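PDB 6XSX: ZmpA Glycopeptidase from Clostridium perfringens, which probably cleaves the peptide backbone of glycosylated proteins as a glycopeptidase, the chain here being its M60 peptidase module, a metalloprotease catalytic unit. Local coordinates for residues D47-S57 with A115-S123; F78-V89 with I100-N108. All blocks are in the same frame, centred on the assembly; numbering follows the deposited sequence.

Contact 1 of 2, residues D47-S57 with A115-S123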
loop_
_atom_site.group_PDB
_atom_site.type_symbol
_atom_site.label_atom_id
_atom_site.label_comp_id
_atom_site.label_asym_id
_atom_site.label_seq_id
_atom_site.Cartn_x
_atom_site.Cartn_y
_atom_site.Cartn_z
ATOM N N ASP A 47 10.229 -4.164 14.708
ATOM C CA ASP A 47 10.980 -2.965 15.031
ATOM C C ASP A 47 12.472 -3.284 15.059
ATOM O O ASP A 47 13.196 -2.779 15.920
ATOM C CB ASP A 47 10.507 -2.375 16.358
ATOM C CG ASP A 47 11.003 -0.961 16.570
ATOM O OD1 ASP A 47 11.298 -0.278 15.561
ATOM O OD2 ASP A 47 11.078 -0.551 17.737
ATOM N N TRP A 48 12.911 -4.102 14.090
ATOM C CA TRP A 48 14.302 -4.492 13.945
ATOM C C TRP A 48 15.204 -3.267 13.789
ATOM O O TRP A 48 14.911 -2.385 12.983
ATOM C CB TRP A 48 14.472 -5.419 12.737
ATOM C CG TRP A 48 13.685 -6.687 12.814
ATOM C CD1 TRP A 48 13.037 -7.214 13.897
ATOM C CD2 TRP A 48 13.519 -7.627 11.750
ATOM N NE1 TRP A 48 12.456 -8.407 13.567
ATOM C CE2 TRP A 48 12.740 -8.689 12.257
ATOM C CE3 TRP A 48 13.965 -7.675 10.429
ATOM C CZ2 TRP A 48 12.372 -9.779 11.472
ATOM C CZ3 TRP A 48 13.595 -8.748 9.651
ATOM C CH2 TRP A 48 12.814 -9.784 10.170
ATOM N N GLN A 49 16.323 -3.268 14.532
ATOM C CA GLN A 49 17.289 -2.172 14.515
ATOM C C GLN A 49 18.664 -2.703 14.121
ATOM O O GLN A 49 18.989 -3.853 14.426
ATOM C CB GLN A 49 17.295 -1.420 15.844
ATOM C CG GLN A 49 15.930 -0.849 16.225
ATOM C CD GLN A 49 15.371 0.116 15.206
ATOM O OE1 GLN A 49 16.083 0.932 14.634
ATOM N NE2 GLN A 49 14.072 0.041 14.977
ATOM N N PRO A 50 19.461 -1.897 13.371
ATOM C CA PRO A 50 20.709 -2.352 12.748
ATOM C C PRO A 50 21.828 -2.738 13.709
ATOM O O PRO A 50 21.967 -2.131 14.774
ATOM C CB PRO A 50 21.203 -1.124 11.959
ATOM C CG PRO A 50 20.511 0.060 12.616
ATOM C CD PRO A 50 19.165 -0.484 13.051
ATOM N N THR A 51 22.605 -3.762 13.312
ATOM C CA THR A 51 23.868 -4.082 13.959
ATOM C C THR A 51 25.007 -4.018 12.950
ATOM O O THR A 51 26.130 -3.716 13.330
ATOM C CB THR A 51 23.871 -5.451 14.654
ATOM O OG1 THR A 51 24.072 -6.462 13.664
ATOM C CG2 THR A 51 22.621 -5.713 15.473
ATOM N N GLY A 52 24.715 -4.349 11.685
ATOM C CA GLY A 52 25.721 -4.377 10.632
ATOM C C GLY A 52 26.552 -5.663 10.624
ATOM O O GLY A 52 27.550 -5.737 9.899
ATOM N N TYR A 53 26.117 -6.674 11.400
ATOM C CA TYR A 53 26.849 -7.927 11.506
ATOM C C TYR A 53 26.179 -9.059 10.732
ATOM O O TYR A 53 24.961 -9.231 10.790
ATOM C CB TYR A 53 27.009 -8.372 12.960
ATOM C CG TYR A 53 27.913 -7.480 13.774
ATOM C CD1 TYR A 53 29.216 -7.214 13.368
ATOM C CD2 TYR A 53 27.458 -6.897 14.946
ATOM C CE1 TYR A 53 30.045 -6.382 14.109
ATOM C CE2 TYR A 53 28.275 -6.065 15.698
ATOM C CZ TYR A 53 29.566 -5.801 15.274
ATOM O OH TYR A 53 30.372 -4.988 16.014
ATOM N N ALA A 54 27.028 -9.845 10.058
ATOM C CA ALA A 54 26.654 -11.070 9.373
ATOM C C ALA A 54 27.210 -12.264 10.140
ATOM O O ALA A 54 28.275 -12.168 10.744
ATOM C CB ALA A 54 27.180 -11.063 7.959
ATOM N N VAL A 55 26.482 -13.383 10.079
ATOM C CA VAL A 55 26.915 -14.631 10.686
ATOM C C VAL A 55 26.558 -15.792 9.757
ATOM O O VAL A 55 25.677 -15.666 8.904
ATOM C CB VAL A 55 26.283 -14.820 12.083
ATOM C CG1 VAL A 55 26.912 -13.897 13.121
ATOM C CG2 VAL A 55 24.770 -14.630 12.045
ATOM N N LYS A 56 27.265 -16.913 9.952
ATOM C CA LYS A 56 26.972 -18.193 9.337
ATOM C C LYS A 56 26.216 -19.051 10.345
ATOM O O LYS A 56 26.559 -19.054 11.526
ATOM C CB LYS A 56 28.280 -18.920 8.997
ATOM C CG LYS A 56 29.189 -18.197 8.019
ATOM C CD LYS A 56 30.500 -18.905 7.777
ATOM C CE LYS A 56 31.405 -18.094 6.869
ATOM N NZ LYS A 56 32.591 -18.868 6.434
ATOM N N SER A 57 25.212 -19.805 9.863
ATOM C CA SER A 57 24.539 -20.785 10.700
ATOM C C SER A 57 25.585 -21.708 11.321
ATOM O O SER A 57 26.508 -22.131 10.636
ATOM C CB SER A 57 23.485 -21.554 9.925
ATOM O OG SER A 57 22.317 -20.748 9.716
ATOM N N ALA A 115 23.376 -19.904 0.861
ATOM C CA ALA A 115 24.178 -20.225 2.030
ATOM C C ALA A 115 23.304 -20.197 3.285
ATOM O O ALA A 115 22.353 -19.420 3.372
ATOM C CB ALA A 115 25.322 -19.245 2.136
ATOM N N LYS A 116 23.627 -21.067 4.252
ATOM C CA LYS A 116 22.977 -21.037 5.550
ATOM C C LYS A 116 23.662 -19.943 6.362
ATOM O O LYS A 116 24.706 -20.166 6.975
ATOM C CB LYS A 116 23.043 -22.411 6.230
ATOM C CG LYS A 116 22.436 -23.566 5.445
ATOM C CD LYS A 116 20.926 -23.470 5.307
ATOM C CE LYS A 116 20.278 -24.796 4.953
ATOM N NZ LYS A 116 20.033 -25.617 6.167
ATOM N N ALA A 117 23.097 -18.734 6.292
ATOM C CA ALA A 117 23.753 -17.563 6.849
ATOM C C ALA A 117 22.803 -16.380 6.726
ATOM O O ALA A 117 21.836 -16.436 5.961
ATOM C CB ALA A 117 25.037 -17.300 6.092
ATOM N N GLY A 118 23.117 -15.308 7.460
ATOM C CA GLY A 118 22.326 -14.089 7.413
ATOM C C GLY A 118 22.906 -13.015 8.326
ATOM O O GLY A 118 24.112 -12.982 8.553
ATOM N N VAL A 119 22.027 -12.146 8.843
ATOM C CA VAL A 119 22.432 -10.927 9.523
ATOM C C VAL A 119 21.735 -10.848 10.886
ATOM O O VAL A 119 20.779 -11.583 11.153
ATOM C CB VAL A 119 22.121 -9.686 8.660
ATOM C CG1 VAL A 119 22.830 -9.721 7.312
ATOM C CG2 VAL A 119 20.625 -9.482 8.484
ATOM N N LEU A 120 22.237 -9.939 11.737
ATOM C CA LEU A 120 21.706 -9.709 13.071
ATOM C C LEU A 120 21.090 -8.319 13.123
ATOM O O LEU A 120 21.694 -7.353 12.653
ATOM C CB LEU A 120 22.805 -9.829 14.144
ATOM C CG LEU A 120 23.622 -11.124 14.173
ATOM C CD1 LEU A 120 24.690 -11.044 15.251
ATOM C CD2 LEU A 120 22.743 -12.346 14.409
ATOM N N TYR A 121 19.884 -8.266 13.709
ATOM C CA TYR A 121 19.237 -7.043 14.144
ATOM C C TYR A 121 18.950 -7.133 15.643
ATOM O O TYR A 121 18.966 -8.222 16.223
ATOM C CB TYR A 121 17.919 -6.845 13.392
ATOM C CG TYR A 121 17.991 -7.023 11.891
ATOM C CD1 TYR A 121 18.740 -6.164 11.100
ATOM C CD2 TYR A 121 17.298 -8.050 11.263
ATOM C CE1 TYR A 121 18.808 -6.321 9.724
ATOM C CE2 TYR A 121 17.344 -8.217 9.886
ATOM C CZ TYR A 121 18.096 -7.344 9.118
ATOM O OH TYR A 121 18.154 -7.517 7.767
ATOM N N THR A 122 18.682 -5.979 16.263
ATOM C CA THR A 122 18.237 -5.958 17.644
ATOM C C THR A 122 16.740 -5.673 17.683
ATOM O O THR A 122 16.195 -4.971 16.823
ATOM C CB THR A 122 19.004 -4.941 18.506
ATOM O OG1 THR A 122 18.699 -3.616 18.072
ATOM C CG2 THR A 122 20.504 -5.130 18.456
ATOM N N SER A 123 16.106 -6.250 18.705
ATOM C CA SER A 123 14.731 -5.965 19.061
ATOM C C SER A 123 14.715 -5.673 20.556
ATOM O O SER A 123 15.236 -6.474 21.337
ATOM C CB SER A 123 13.855 -7.137 18.727
ATOM O OG SER A 123 12.550 -6.931 19.237
HETATM O O HOH W 1 11.084 -6.058 16.359
HETATM O O HOH W 2 20.558 -1.794 17.225
HETATM O O HOH W 3 22.148 -5.234 10.828
#

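Contact 2 of 2, residues F78-V89 with I100-N108. With MES (2-(N-morpholino)-ethanesulfonic acid), chain B; EDO (1,2-ethanediol), chain D.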
loop_
_atom_site.group_PDB
_atom_site.type_symbol
_atom_site.label_atom_id
_atom_site.label_comp_id
_atom_site.label_asym_id
_atom_site.label_seq_id
_atom_site.Cartn_x
_atom_site.Cartn_y
_atom_site.Cartn_z
ATOM N N PHE A 78 18.289 -13.101 14.398
ATOM C CA PHE A 78 18.994 -13.661 13.257
ATOM C C PHE A 78 18.002 -13.765 12.103
ATOM O O PHE A 78 16.899 -14.292 12.276
ATOM C CB PHE A 78 19.598 -15.030 13.585
ATOM C CG PHE A 78 20.046 -15.852 12.394
ATOM C CD1 PHE A 78 21.137 -15.473 11.625
ATOM C CD2 PHE A 78 19.382 -17.023 12.045
ATOM C CE1 PHE A 78 21.542 -16.224 10.527
ATOM C CE2 PHE A 78 19.785 -17.772 10.946
ATOM C CZ PHE A 78 20.867 -17.377 10.189
ATOM N N LYS A 79 18.409 -13.252 10.937
ATOM C CA LYS A 79 17.583 -13.326 9.747
ATOM C C LYS A 79 18.376 -14.033 8.651
ATOM O O LYS A 79 19.368 -13.495 8.161
ATOM C CB LYS A 79 17.093 -11.920 9.363
ATOM C CG LYS A 79 16.083 -11.846 8.210
ATOM C CD LYS A 79 16.754 -11.656 6.861
ATOM C CE LYS A 79 15.803 -11.480 5.698
ATOM N NZ LYS A 79 15.208 -12.770 5.267
ATOM N N GLN A 80 17.929 -15.246 8.302
ATOM C CA GLN A 80 18.460 -16.016 7.190
ATOM C C GLN A 80 18.007 -15.367 5.885
ATOM O O GLN A 80 16.850 -14.958 5.764
ATOM C CB GLN A 80 17.957 -17.458 7.285
ATOM C CG GLN A 80 17.978 -18.226 5.964
ATOM C CD GLN A 80 19.362 -18.623 5.505
ATOM O OE1 GLN A 80 20.102 -19.309 6.218
ATOM N NE2 GLN A 80 19.716 -18.207 4.294
ATOM N N MET A 81 18.925 -15.271 4.914
ATOM C CA MET A 81 18.638 -14.647 3.624
ATOM C C MET A 81 17.764 -15.546 2.750
ATOM O O MET A 81 17.938 -16.767 2.748
ATOM C CB MET A 81 19.931 -14.325 2.857
ATOM C CG MET A 81 20.654 -13.095 3.384
ATOM S SD MET A 81 19.540 -11.669 3.455
ATOM C CE MET A 81 19.481 -11.199 1.728
ATOM N N ASP A 82 16.840 -14.910 2.007
ATOM C CA ASP A 82 16.161 -15.487 0.852
ATOM C C ASP A 82 15.395 -16.766 1.194
ATOM O O ASP A 82 15.467 -17.753 0.455
ATOM C CB ASP A 82 17.140 -15.749 -0.294
ATOM C CG ASP A 82 16.510 -15.632 -1.673
ATOM O OD1 ASP A 82 15.266 -15.538 -1.753
ATOM O OD2 ASP A 82 17.278 -15.636 -2.656
ATOM N N SER A 83 14.635 -16.722 2.295
ATOM C CA SER A 83 13.695 -17.776 2.631
ATOM C C SER A 83 12.383 -17.526 1.890
ATOM O O SER A 83 12.122 -16.407 1.454
ATOM C CB SER A 83 13.487 -17.815 4.127
ATOM O OG SER A 83 12.423 -18.684 4.469
ATOM N N GLN A 84 11.550 -18.566 1.758
ATOM C CA GLN A 84 10.190 -18.369 1.280
ATOM C C GLN A 84 9.395 -17.640 2.364
ATOM O O GLN A 84 8.374 -17.021 2.075
ATOM C CB GLN A 84 9.529 -19.698 0.895
ATOM C CG GLN A 84 9.091 -20.501 2.110
ATOM C CD GLN A 84 8.564 -21.874 1.774
ATOM O OE1 GLN A 84 9.214 -22.878 2.049
ATOM N NE2 GLN A 84 7.380 -21.930 1.179
ATOM N N HIS A 85 9.895 -17.723 3.608
ATOM C CA HIS A 85 9.335 -17.028 4.757
ATOM C C HIS A 85 10.216 -15.824 5.096
ATOM O O HIS A 85 11.009 -15.380 4.268
ATOM C CB HIS A 85 9.175 -18.000 5.937
ATOM C CG HIS A 85 8.385 -19.224 5.599
ATOM N ND1 HIS A 85 7.070 -19.167 5.151
ATOM C CD2 HIS A 85 8.706 -20.537 5.649
ATOM C CE1 HIS A 85 6.624 -20.388 4.930
ATOM N NE2 HIS A 85 7.604 -21.248 5.232
ATOM N N ASN A 86 10.079 -15.307 6.322
ATOM C CA ASN A 86 10.812 -14.123 6.748
ATOM C C ASN A 86 12.256 -14.472 7.124
ATOM O O ASN A 86 13.137 -13.610 7.040
ATOM C CB ASN A 86 10.068 -13.378 7.861
ATOM C CG ASN A 86 8.681 -12.926 7.451
ATOM O OD1 ASN A 86 8.496 -12.375 6.365
ATOM N ND2 ASN A 86 7.697 -13.157 8.307
ATOM N N GLY A 87 12.487 -15.723 7.552
ATOM C CA GLY A 87 13.823 -16.250 7.801
ATOM C C GLY A 87 14.383 -15.933 9.193
ATOM O O GLY A 87 15.538 -16.256 9.477
ATOM N N ASP A 88 13.563 -15.333 10.069
ATOM C CA ASP A 88 14.045 -14.830 11.348
ATOM C C ASP A 88 13.932 -15.875 12.460
ATOM O O ASP A 88 13.023 -16.704 12.470
ATOM C CB ASP A 88 13.307 -13.555 11.763
ATOM C CG ASP A 88 11.807 -13.753 11.864
ATOM O OD1 ASP A 88 11.190 -14.118 10.835
ATOM O OD2 ASP A 88 11.270 -13.568 12.970
ATOM N N VAL A 89 14.873 -15.797 13.410
ATOM C CA VAL A 89 14.788 -16.483 14.692
ATOM C C VAL A 89 15.088 -15.433 15.759
ATOM O O VAL A 89 16.063 -14.696 15.638
ATOM C CB VAL A 89 15.790 -17.654 14.821
ATOM C CG1 VAL A 89 15.581 -18.441 16.113
ATOM C CG2 VAL A 89 15.785 -18.596 13.626
ATOM N N ILE A 100 26.519 -17.802 22.022
ATOM C CA ILE A 100 25.395 -18.158 21.169
ATOM C C ILE A 100 25.871 -18.918 19.931
ATOM O O ILE A 100 26.759 -18.457 19.205
ATOM C CB ILE A 100 24.556 -16.923 20.779
ATOM C CG1 ILE A 100 24.022 -16.193 22.018
ATOM C CG2 ILE A 100 23.413 -17.320 19.847
ATOM C CD1 ILE A 100 23.617 -14.779 21.740
ATOM N N THR A 101 25.221 -20.066 19.692
ATOM C CA THR A 101 25.314 -20.793 18.432
ATOM C C THR A 101 24.233 -20.262 17.493
ATOM O O THR A 101 23.048 -20.283 17.822
ATOM C CB THR A 101 25.249 -22.316 18.643
ATOM O OG1 THR A 101 26.339 -22.661 19.498
ATOM C CG2 THR A 101 25.375 -23.116 17.362
ATOM N N ILE A 102 24.658 -19.757 16.331
ATOM C CA ILE A 102 23.702 -19.224 15.371
ATOM C C ILE A 102 22.855 -20.377 14.835
ATOM O O ILE A 102 23.390 -21.392 14.414
ATOM C CB ILE A 102 24.418 -18.426 14.257
ATOM C CG1 ILE A 102 25.169 -17.223 14.840
ATOM C CG2 ILE A 102 23.432 -18.011 13.166
ATOM C CD1 ILE A 102 24.298 -16.289 15.684
ATOM N N PRO A 103 21.507 -20.285 14.848
ATOM C CA PRO A 103 20.677 -21.389 14.370
ATOM C C PRO A 103 20.668 -21.517 12.845
ATOM O O PRO A 103 21.247 -20.696 12.123
ATOM C CB PRO A 103 19.285 -21.016 14.905
ATOM C CG PRO A 103 19.299 -19.498 14.926
ATOM C CD PRO A 103 20.719 -19.134 15.314
ATOM N N GLU A 104 19.969 -22.552 12.370
ATOM C CA GLU A 104 19.951 -22.895 10.959
ATOM C C GLU A 104 18.512 -23.186 10.534
ATOM O O GLU A 104 17.820 -23.980 11.170
ATOM C CB GLU A 104 20.866 -24.099 10.722
ATOM C CG GLU A 104 20.985 -24.482 9.259
ATOM C CD GLU A 104 21.830 -25.715 8.960
ATOM O OE1 GLU A 104 22.332 -26.330 9.922
ATOM O OE2 GLU A 104 21.980 -26.064 7.761
ATOM N N LYS A 105 18.068 -22.529 9.456
ATOM C CA LYS A 105 16.745 -22.772 8.907
ATOM C C LYS A 105 16.772 -24.068 8.094
ATOM O O LYS A 105 17.815 -24.436 7.559
ATOM C CB LYS A 105 16.298 -21.575 8.060
ATOM C CG LYS A 105 15.910 -20.320 8.835
ATOM C CD LYS A 105 14.784 -20.562 9.829
ATOM C CE LYS A 105 14.232 -19.278 10.407
ATOM N NZ LYS A 105 12.917 -19.476 11.060
ATOM N N PRO A 106 15.639 -24.803 7.964
ATOM C CA PRO A 106 15.579 -25.964 7.068
ATOM C C PRO A 106 15.940 -25.562 5.639
ATOM O O PRO A 106 15.459 -24.549 5.132
ATOM C CB PRO A 106 14.117 -26.435 7.157
ATOM C CG PRO A 106 13.638 -25.892 8.497
ATOM C CD PRO A 106 14.367 -24.569 8.669
ATOM N N THR A 107 16.809 -26.366 5.014
ATOM C CA THR A 107 17.256 -26.191 3.639
ATOM C C THR A 107 16.080 -25.979 2.687
ATOM O O THR A 107 16.169 -25.195 1.744
ATOM C CB THR A 107 18.029 -27.428 3.156
ATOM O OG1 THR A 107 18.906 -27.849 4.202
ATOM C CG2 THR A 107 18.805 -27.179 1.884
ATOM N N ASN A 108 14.976 -26.690 2.927
ATOM C CA ASN A 108 13.904 -26.716 1.945
ATOM C C ASN A 108 13.127 -25.395 1.919
ATOM O O ASN A 108 12.302 -25.204 1.035
ATOM C CB ASN A 108 13.031 -27.966 2.095
ATOM C CG ASN A 108 12.251 -27.986 3.395
ATOM O OD1 ASN A 108 12.700 -27.459 4.408
ATOM N ND2 ASN A 108 11.084 -28.601 3.375
HETATM O O1 MES B . 8.886 -15.468 16.030
HETATM C C2 MES B . 8.076 -14.836 15.046
HETATM C C3 MES B . 7.851 -15.729 13.847
HETATM N N4 MES B . 9.160 -16.174 13.268
HETATM C C5 MES B . 9.998 -16.796 14.346
HETATM C C6 MES B . 10.151 -15.829 15.495
HETATM C C7 MES B . 8.969 -17.101 12.098
HETATM C C8 MES B . 10.185 -17.220 11.194
HETATM S S MES B . 9.790 -17.569 9.485
HETATM O O1S MES B . 8.822 -18.632 9.505
HETATM O O2S MES B . 9.261 -16.347 8.937
HETATM O O3S MES B . 11.020 -17.968 8.853
HETATM C C1 EDO D . 7.417 -11.747 11.853
HETATM O O1 EDO D . 6.728 -12.574 12.760
HETATM C C2 EDO D . 8.742 -12.338 11.614
HETATM O O2 EDO D . 8.646 -13.712 11.275
HETATM O O HOH W 4 20.112 -21.031 8.395
#

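Contact 1 of 2, residues D47-S57 with A115-S123
Trp-48 and Tyr-121 lie alongside each other with their ring planes nearly parallel, 13° apart, but slid so far that the rings barely overlap. One corner of each meets: Trp-48 CE3 sits 3.5 Å from Tyr-121 CD2. The tyrosine suits this place because its ring packs against carbon while its hydroxyl reaches beyond the pair to Asp-180. Thr-51 uses both branches. A chi1 of 80° sets OG1 between the backbone N and the carbonyl carbon, where it donates to Leu-120 O over 2.7 Å, from above the carbonyl plane, and accepts from Tyr-53 N, forming an ST turn; CG2, beside the backbone N, rests 3.7 Å from Thr-122 CG2. A water bridges Gly-52 N to Leu-120 O, giving that carbonyl a second donor. Gly-52, at a phi of 81°, carries the chain through this turn, where 47-57 runs two residues longer than its partner. Val-55 and Leu-120 meet at about a right angle, CG2 to CD2 at 3.9 Å, and Val-55 also touches Phe-78 of strand 75-80. Val-55 and Gly-118 form a hydrogen-bonded antiparallel pair, Val-55 N donating to Gly-118 O at 2.8 Å and Gly-118 N to Val-55 O at 3.0 Å. The whole is an antiparallel strand pair with an irregular middle, set within the large mixed sheet of the M60 peptidase module, where strand 49-56 has strand 143-149 as its other neighbour.

Contact 2 of 2, residues F78-V89 with I100-N108
Lys-105 gives up more surface than any other residue of this contact, and it is used at several points, from CG to NZ. Its CG lies 3.8 Å from Gln-80 CB, and the two side chains run past each other in opposite directions. A bend at chi2 (-58°) turns the otherwise extended chain across the hairpin of 78-89, bringing CE to 3.6 Å from Val-89 CG2. The tip then finds a polar partner: NZ donates to Asp-88 O at 3.1 Å, approaching from 51° above the carbonyl plane. At the other end of the residue, a water joins Lys-105 N to Gln-80 OE1.

Phe-78 is caught between groups on both sides of its ring. Ile-102 CG2 makes a CH-pi contact over one face, 3.8 Å from the ring centroid, while Gln-80 N lies over the opposite face near the rim. A flat aromatic suits such a slot. Pro-103 presents its CG to two neighbours at once, Phe-78 CD2 at 3.8 Å and Val-89 CG2 at 3.9 Å; its compact ring rests against both, CG touching the two side chains where they lie next to each other.

A MES molecule, probably from the crystallisation liquor, sits at the loop joining the two strands, its sulfonate held by Asn-86 N and Gly-87 N and, weakly, by Lys-105 NZ. The chemistry is thus divided, with apolar packing at Ile-102 and Pro-103 giving way to a lysine whose carbons bury while its amine meets oxygen. Two backbone N-H groups beside that amine probably make the loop attractive to anions.

The two contacts lie about 10 Å apart between their centres, on the same side of the chain's centre. Along the chain, segment 47-57 comes first, then 78-89 and 100-108, and finally 115-123, so contact 2 forms within the excursion that contact 1 closes. Both reach the ten-stranded mixed sheet, in which strand 75-80 is the neighbour of strand 117-123, whereas strand 96-101 belongs to a separate four-stranded antiparallel sheet. They also touch directly: Lys-116 makes a salt bridge with Glu-104, and Ser-57 OG probably hydrogen-bonds to Pro-103 O. Contact 1 pairs two strands within the mixed sheet of the M60 module; contact 2 lays the loop after strand 96-101 against that sheet's edge hairpin.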